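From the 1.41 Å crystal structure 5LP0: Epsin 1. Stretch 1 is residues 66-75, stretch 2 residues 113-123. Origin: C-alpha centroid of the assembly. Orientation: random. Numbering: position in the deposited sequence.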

ATOM      1  N   MET A  66       1.921   0.597   2.997  1.00  5.65           N
ATOM      2  CA  MET A  66       1.988  -0.872   2.989  1.00  5.70           C
ATOM      3  C   MET A  66       0.586  -1.422   3.260  1.00  7.41           C
ATOM      4  O   MET A  66       0.185  -2.423   2.656  1.00  8.30           O
ATOM      5  CB  MET A  66       2.967  -1.434   4.022  1.00  6.73           C
ATOM      6  CG  MET A  66       4.415  -1.361   3.585  1.00  5.72           C
ATOM      7  SD  MET A  66       5.517  -2.295   4.661  1.00  9.10           S
ATOM      8  CE  MET A  66       5.495  -1.162   6.046  1.00  7.89           C
ATOM      9  N   THR A  67      -0.184  -0.768   4.127  1.00  6.34           N
ATOM     10  CA  THR A  67      -1.570  -1.171   4.351  1.00  6.95           C
ATOM     11  C   THR A  67      -2.358  -1.054   3.052  1.00  7.78           C
ATOM     12  O   THR A  67      -3.081  -1.969   2.670  1.00  7.82           O
ATOM     13  CB  THR A  67      -2.191  -0.333   5.424  1.00  7.07           C
ATOM     14  OG1 THR A  67      -1.454  -0.558   6.632  1.00 11.65           O
ATOM     15  CG2 THR A  67      -3.657  -0.719   5.634  1.00  9.62           C
ATOM     16  N   LEU A  68      -2.171   0.049   2.336  1.00  6.42           N
ATOM     17  CA  LEU A  68      -2.848   0.227   1.062  1.00  4.75           C
ATOM     18  C   LEU A  68      -2.365  -0.810   0.044  1.00  7.20           C
ATOM     19  O   LEU A  68      -3.181  -1.443  -0.639  1.00  7.82           O
ATOM     20  CB  LEU A  68      -2.646   1.645   0.551  1.00  6.90           C
ATOM     21  CG  LEU A  68      -3.206   1.886  -0.849  1.00  5.71           C
ATOM     22  CD1 LEU A  68      -4.723   1.698  -0.860  1.00  9.70           C
ATOM     23  CD2 LEU A  68      -2.849   3.276  -1.325  1.00  9.01           C
ATOM     24  N   MET A  69      -1.063  -1.012  -0.075  1.00  6.82           N
ATOM     25  CA  MET A  69      -0.556  -1.964  -1.042  1.00  7.55           C
ATOM     26  C   MET A  69      -1.103  -3.354  -0.743  1.00  6.43           C
ATOM     27  O   MET A  69      -1.524  -4.055  -1.671  1.00  8.40           O
ATOM     28  CB  MET A  69       0.970  -1.984  -1.081  1.00  7.46           C
ATOM     29  CG  MET A  69       1.496  -2.739  -2.306  1.00  8.25           C
ATOM     30  SD  MET A  69       1.132  -1.886  -3.888  1.00 11.33           S
ATOM     31  CE  MET A  69       2.689  -1.059  -4.175  1.00 13.51           C
ATOM     32  N   GLU A  70      -1.135  -3.765   0.518  1.00  7.13           N
ATOM     33  CA  GLU A  70      -1.699  -5.054   0.862  1.00 10.21           C
ATOM     34  C   GLU A  70      -3.153  -5.163   0.401  1.00  8.96           C
ATOM     35  O   GLU A  70      -3.574  -6.168  -0.197  1.00  8.79           O
ATOM     36  CB  GLU A  70      -1.619  -5.271   2.364  1.00 11.73           C
ATOM     37  CG  GLU A  70      -2.230  -6.597   2.792  1.00 16.09           C
ATOM     38  CD  GLU A  70      -2.130  -6.824   4.277  1.00 22.95           C
ATOM     39  OE1 GLU A  70      -1.873  -5.861   5.033  1.00 30.88           O
ATOM     40  OE2 GLU A  70      -2.300  -7.985   4.694  1.00 25.90           O
ATOM     41  N   TYR A  71      -3.933  -4.136   0.692  1.00  7.75           N
ATOM     42  CA  TYR A  71      -5.334  -4.119   0.285  1.00  8.19           C
ATOM     43  C   TYR A  71      -5.465  -4.234  -1.240  1.00  8.71           C
ATOM     44  O   TYR A  71      -6.321  -4.958  -1.749  1.00 11.00           O
ATOM     45  CB  TYR A  71      -5.998  -2.837   0.775  1.00 10.61           C
ATOM     46  CG  TYR A  71      -7.481  -2.775   0.474  1.00 10.16           C
ATOM     47  CD1 TYR A  71      -8.398  -3.216   1.393  1.00 11.78           C
ATOM     48  CD2 TYR A  71      -7.951  -2.275  -0.729  1.00 12.24           C
ATOM     49  CE1 TYR A  71      -9.744  -3.143   1.146  1.00 11.16           C
ATOM     50  CE2 TYR A  71      -9.309  -2.224  -1.004  1.00 17.16           C
ATOM     51  CZ  TYR A  71     -10.197  -2.672  -0.063  1.00 14.90           C
ATOM     52  OH  TYR A  71     -11.546  -2.626  -0.306  1.00 18.48           O
ATOM     53  N   LEU A  72      -4.622  -3.530  -1.991  1.00  7.14           N
ATOM     54  CA  LEU A  72      -4.686  -3.571  -3.452  1.00  7.78           C
ATOM     55  C   LEU A  72      -4.209  -4.904  -4.025  1.00  8.62           C
ATOM     56  O   LEU A  72      -4.739  -5.401  -5.023  1.00  9.10           O
ATOM     57  CB  LEU A  72      -3.848  -2.428  -4.010  1.00  7.73           C
ATOM     58  CG  LEU A  72      -4.277  -1.005  -3.666  1.00  7.70           C
ATOM     59  CD1 LEU A  72      -3.332   0.003  -4.340  1.00  7.60           C
ATOM     60  CD2 LEU A  72      -5.734  -0.723  -4.060  1.00  9.81           C
ATOM     61  N   ILE A  73      -3.207  -5.502  -3.405  1.00  8.51           N
ATOM     62  CA  ILE A  73      -2.749  -6.834  -3.783  1.00  7.39           C
ATOM     63  C   ILE A  73      -3.899  -7.839  -3.669  1.00 10.18           C
ATOM     64  O   ILE A  73      -4.090  -8.674  -4.568  1.00 10.84           O
ATOM     65  CB  ILE A  73      -1.581  -7.284  -2.875  1.00 10.11           C
ATOM     66  CG1 ILE A  73      -0.283  -6.570  -3.276  1.00  9.53           C
ATOM     67  CG2 ILE A  73      -1.399  -8.796  -2.896  1.00 11.30           C
ATOM     68  CD1 ILE A  73       0.775  -6.543  -2.158  1.00 11.36           C
ATOM     69  N   LYS A  74      -4.677  -7.737  -2.602  1.00 11.11           N
ATOM     70  CA  LYS A  74      -5.736  -8.713  -2.317  1.00 10.44           C
ATOM     71  C   LYS A  74      -7.063  -8.388  -2.999  1.00 10.84           C
ATOM     72  O   LYS A  74      -7.853  -9.288  -3.282  1.00 12.41           O
ATOM     73  CB  LYS A  74      -5.965  -8.796  -0.813  1.00 12.38           C
ATOM     74  CG  LYS A  74      -4.802  -9.363  -0.026  1.00 12.24           C
ATOM     75  CD  LYS A  74      -5.109  -9.360   1.454  1.00 10.35           C
ATOM     76  CE  LYS A  74      -3.941  -9.915   2.219  1.00 11.28           C
ATOM     77  NZ  LYS A  74      -4.224  -9.987   3.688  1.00 13.60           N
ATOM     78  N   THR A  75      -7.305  -7.116  -3.295  1.00 10.06           N
ATOM     79  CA  THR A  75      -8.639  -6.652  -3.683  1.00 12.02           C
ATOM     80  C   THR A  75      -8.702  -6.008  -5.079  1.00 11.61           C
ATOM     81  O   THR A  75      -9.789  -5.866  -5.659  1.00 14.75           O
ATOM     82  CB  THR A  75      -9.150  -5.615  -2.667  1.00 19.74           C
ATOM     83  OG1 THR A  75      -8.712  -5.973  -1.337  1.00 21.80           O
ATOM     84  CG2 THR A  75     -10.640  -5.558  -2.696  1.00 21.41           C
ATOM     85  N   GLU A 113       7.817  -4.901  10.924  1.00  7.66           N
ATOM     86  CA  GLU A 113       6.954  -6.071  11.049  1.00  8.36           C
ATOM     87  C   GLU A 113       5.934  -6.163   9.912  1.00  7.40           C
ATOM     88  O   GLU A 113       5.723  -7.244   9.369  1.00  8.90           O
ATOM     89  CB  GLU A 113       6.248  -6.065  12.410  1.00 10.19           C
ATOM     90  CG  GLU A 113       5.217  -7.168  12.585  1.00 11.15           C
ATOM     91  CD  GLU A 113       5.820  -8.550  12.698  1.00 14.42           C
ATOM     92  OE1 GLU A 113       7.057  -8.672  12.797  1.00 21.54           O
ATOM     93  OE2 GLU A 113       5.028  -9.522  12.690  1.00 20.58           O
ATOM     94  N   LYS A 114       5.320  -5.028   9.548  1.00  7.62           N
ATOM     95  CA  LYS A 114       4.379  -4.997   8.438  1.00  7.39           C
ATOM     96  C   LYS A 114       5.079  -5.407   7.137  1.00  8.52           C
ATOM     97  O   LYS A 114       4.523  -6.169   6.356  1.00  7.85           O
ATOM     98  CB  LYS A 114       3.712  -3.620   8.348  1.00  9.43           C
ATOM     99  CG  LYS A 114       2.651  -3.508   7.260  1.00 10.29           C
ATOM    100  CD  LYS A 114       1.853  -2.200   7.341  1.00 10.53           C
ATOM    101  CE  LYS A 114       0.769  -2.279   8.398  1.00 14.09           C
ATOM    102  NZ  LYS A 114      -0.342  -3.201   8.039  1.00 15.26           N
ATOM    103  N   ALA A 115       6.304  -4.927   6.913  1.00  7.56           N
ATOM    104  CA  ALA A 115       7.085  -5.312   5.747  1.00  8.05           C
ATOM    105  C   ALA A 115       7.359  -6.819   5.738  1.00  8.38           C
ATOM    106  O   ALA A 115       7.234  -7.471   4.714  1.00  8.26           O
ATOM    107  CB  ALA A 115       8.395  -4.539   5.693  1.00 10.31           C
ATOM    108  N   LYS A 116       7.758  -7.374   6.877  1.00  7.49           N
ATOM    109  CA  LYS A 116       8.026  -8.804   6.980  1.00  8.31           C
ATOM    110  C   LYS A 116       6.816  -9.599   6.502  1.00  8.55           C
ATOM    111  O   LYS A 116       6.947 -10.549   5.693  1.00  8.58           O
ATOM    112  CB  LYS A 116       8.337  -9.154   8.433  1.00  9.32           C
ATOM    113  CG  LYS A 116       8.582 -10.617   8.698  1.00 14.91           C
ATOM    114  CD  LYS A 116       8.770 -10.902  10.180  1.00 20.42           C
ATOM    115  CE  LYS A 116       8.990 -12.379  10.404  1.00 31.73           C
ATOM    116  NZ  LYS A 116       9.465 -12.631  11.786  1.00 39.51           N
ATOM    117  N   GLN A 117       5.635  -9.237   7.018  1.00  7.29           N
ATOM    118  CA  GLN A 117       4.413  -9.957   6.659  1.00  8.33           C
ATOM    119  C   GLN A 117       4.022  -9.786   5.195  1.00  8.53           C
ATOM    120  O   GLN A 117       3.516 -10.725   4.566  1.00 10.02           O
ATOM    121  CB  GLN A 117       3.251  -9.568   7.582  1.00  9.72           C
ATOM    122  CG  GLN A 117       3.565  -9.767   9.058  1.00  9.60           C
ATOM    123  CD  GLN A 117       3.877 -11.195   9.444  1.00 11.74           C
ATOM    124  OE1 GLN A 117       3.554 -12.148   8.734  1.00 14.67           O
ATOM    125  NE2 GLN A 117       4.441 -11.353  10.618  1.00 11.67           N
ATOM    126  N   LEU A 118       4.249  -8.599   4.647  1.00  7.39           N
ATOM    127  CA  LEU A 118       3.881  -8.352   3.271  1.00  7.64           C
ATOM    128  C   LEU A 118       4.797  -9.126   2.336  1.00  8.54           C
ATOM    129  O   LEU A 118       4.359  -9.629   1.315  1.00  9.72           O
ATOM    130  CB  LEU A 118       3.896  -6.843   2.982  1.00  8.69           C
ATOM    131  CG  LEU A 118       3.513  -6.331   1.596  1.00  9.35           C
ATOM    132  CD1 LEU A 118       2.168  -6.892   1.221  1.00 12.33           C
ATOM    133  CD2 LEU A 118       3.484  -4.809   1.557  1.00 11.21           C
ATOM    134  N   VAL A 119       6.066  -9.268   2.700  1.00  7.45           N
ATOM    135  CA  VAL A 119       7.003 -10.008   1.880  1.00  9.21           C
ATOM    136  C   VAL A 119       6.623 -11.494   1.868  1.00 11.06           C
ATOM    137  O   VAL A 119       6.612 -12.114   0.801  1.00 10.49           O
ATOM    138  CB  VAL A 119       8.454  -9.856   2.392  1.00  9.57           C
ATOM    139  CG1 VAL A 119       9.366 -10.859   1.702  1.00 13.01           C
ATOM    140  CG2 VAL A 119       8.967  -8.431   2.153  1.00 11.48           C
ATOM    141  N   THR A 120       6.300 -12.081   3.029  1.00 10.54           N
ATOM    142  CA  THR A 120       5.920 -13.509   3.033  1.00 11.28           C
ATOM    143  C   THR A 120       4.649 -13.762   2.213  1.00  9.18           C
ATOM    144  O   THR A 120       4.555 -14.768   1.495  1.00 12.28           O
ATOM    145  CB  THR A 120       5.781 -14.126   4.444  1.00 15.66           C
ATOM    146  OG1 THR A 120       4.641 -13.593   5.104  1.00 16.23           O
ATOM    147  CG2 THR A 120       7.015 -13.878   5.277  1.00 16.78           C
ATOM    148  N   LEU A 121       3.691 -12.845   2.293  1.00 10.06           N
ATOM    149  CA  LEU A 121       2.494 -12.949   1.465  1.00 11.08           C
ATOM    150  C   LEU A 121       2.832 -12.928  -0.028  1.00 10.37           C
ATOM    151  O   LEU A 121       2.369 -13.778  -0.790  1.00 13.37           O
ATOM    152  CB  LEU A 121       1.552 -11.805   1.769  1.00  9.55           C
ATOM    153  CG  LEU A 121       0.375 -11.689   0.803  1.00 10.34           C
ATOM    154  CD1 LEU A 121      -0.483 -12.957   0.809  1.00 13.01           C
ATOM    155  CD2 LEU A 121      -0.406 -10.485   1.208  1.00 12.00           C
ATOM    156  N   LEU A 122       3.618 -11.940  -0.456  1.00 10.31           N
ATOM    157  CA  LEU A 122       3.931 -11.771  -1.874  1.00  9.57           C
ATOM    158  C   LEU A 122       4.690 -12.964  -2.465  1.00 12.55           C
ATOM    159  O   LEU A 122       4.548 -13.270  -3.648  1.00 15.84           O
ATOM    160  CB  LEU A 122       4.718 -10.476  -2.108  1.00 10.25           C
ATOM    161  CG  LEU A 122       3.860  -9.213  -2.105  1.00 10.27           C
ATOM    162  CD1 LEU A 122       4.716  -7.974  -1.992  1.00 10.82           C
ATOM    163  CD2 LEU A 122       3.003  -9.190  -3.369  1.00 11.28           C
ATOM    164  N   LYS A 123       5.469 -13.647  -1.634  1.00 12.37           N
ATOM    165  CA  LYS A 123       6.260 -14.773  -2.114  1.00 18.23           C
ATOM    166  C   LYS A 123       5.454 -16.074  -2.253  1.00 21.63           C
ATOM    167  O   LYS A 123       5.982 -17.068  -2.744  1.00 29.73           O
ATOM    168  CB  LYS A 123       7.489 -14.981  -1.216  1.00 21.46           C
ATOM    169  CG  LYS A 123       8.530 -13.850  -1.322  1.00 29.82           C
ATOM    170  CD  LYS A 123       9.726 -14.079  -0.400  1.00 34.23           C
ATOM    171  CE  LYS A 123      10.795 -13.002  -0.555  1.00 40.38           C
ATOM    172  NZ  LYS A 123      11.886 -13.169   0.462  1.00 39.94           N
TER
HETATM  173  O   HOH W   1       0.144  -4.328   5.170  1.00 14.31           O

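Two helices of one chain run side by side in nearly the same direction, 19° apart, with axes that come no closer than 10.8 Å. At that spacing the backbones stay clear of each other, and side chains must fill the gap. The partners on stretch 2 recur at three- and four-residue steps, the repeat that keeps one face of a helix turned to its neighbour.

Glu113, at the start of stretch 2, takes no part; its OE2 accepts a hydrogen bond from Gln117 NE2 at 2.8 Å, one turn on, and both side chains stay off the contact. Lys114 does most at this end. Its CA-to-CB bond points toward stretch 1, and the aliphatic part of the chain packs on Met66, with Lys114 CD 3.6 Å from Met66 CB. The chain then bends, chi3 and chi4 both m, and delivers its ammonium to a polar edge. There Lys114 NZ gives a weak hydrogen bond to Thr67 OG1 at 3.2 Å. The distance from Lys114 NZ to Glu70 OE1, 4.3 Å, is too long for a salt bridge, and a water closes the gap: it accepts from Lys114 NZ at 3.1 Å and donates to Glu70 OE1 at 2.5 Å, with a weak bond to Met66 O at 3.2 Å. One lysine thus serves as both apolar filler and charged partner.

Ala115 offers only a methyl, and the end of Met66 lies against it: Met66 SD is 3.8 Å from Ala115 CB and 3.6 Å from the backbone Ala115 N. Lys116 points away and makes no contact.

Leu118 sits where the backbones draw closest among the register pairs, its CA 6.9 Å from the CA of Glu70. It spans two turns of stretch 1, with Leu118 CD2 4.1 Å from Met66 CG and Leu118 CD1 3.7 Å from Ile73 CD1. Leu118 CD1 also lies 4.3 Å from Glu70 CB, so the glutamate adds some hydrocarbon to the packing.

Val119 and Thr120 are out of reach. Leu121 points toward stretch 1 and meets the alkyl chain of a lysine, Leu121 CD2 lying 3.7 Å from Lys74 CE. Lys74 is extended beyond its CB, and Lys74 NZ forms a salt bridge with Glu70 OE2 at 3.0 Å, so its methylenes can pack while its charge is paired. Leu122 starts sideways, but its end comes nearer, bringing Leu122 CD2 to 3.7 Å from Ile73 CD1. The Ile73 methyl therefore touches both Leu118 and Leu122, one turn apart.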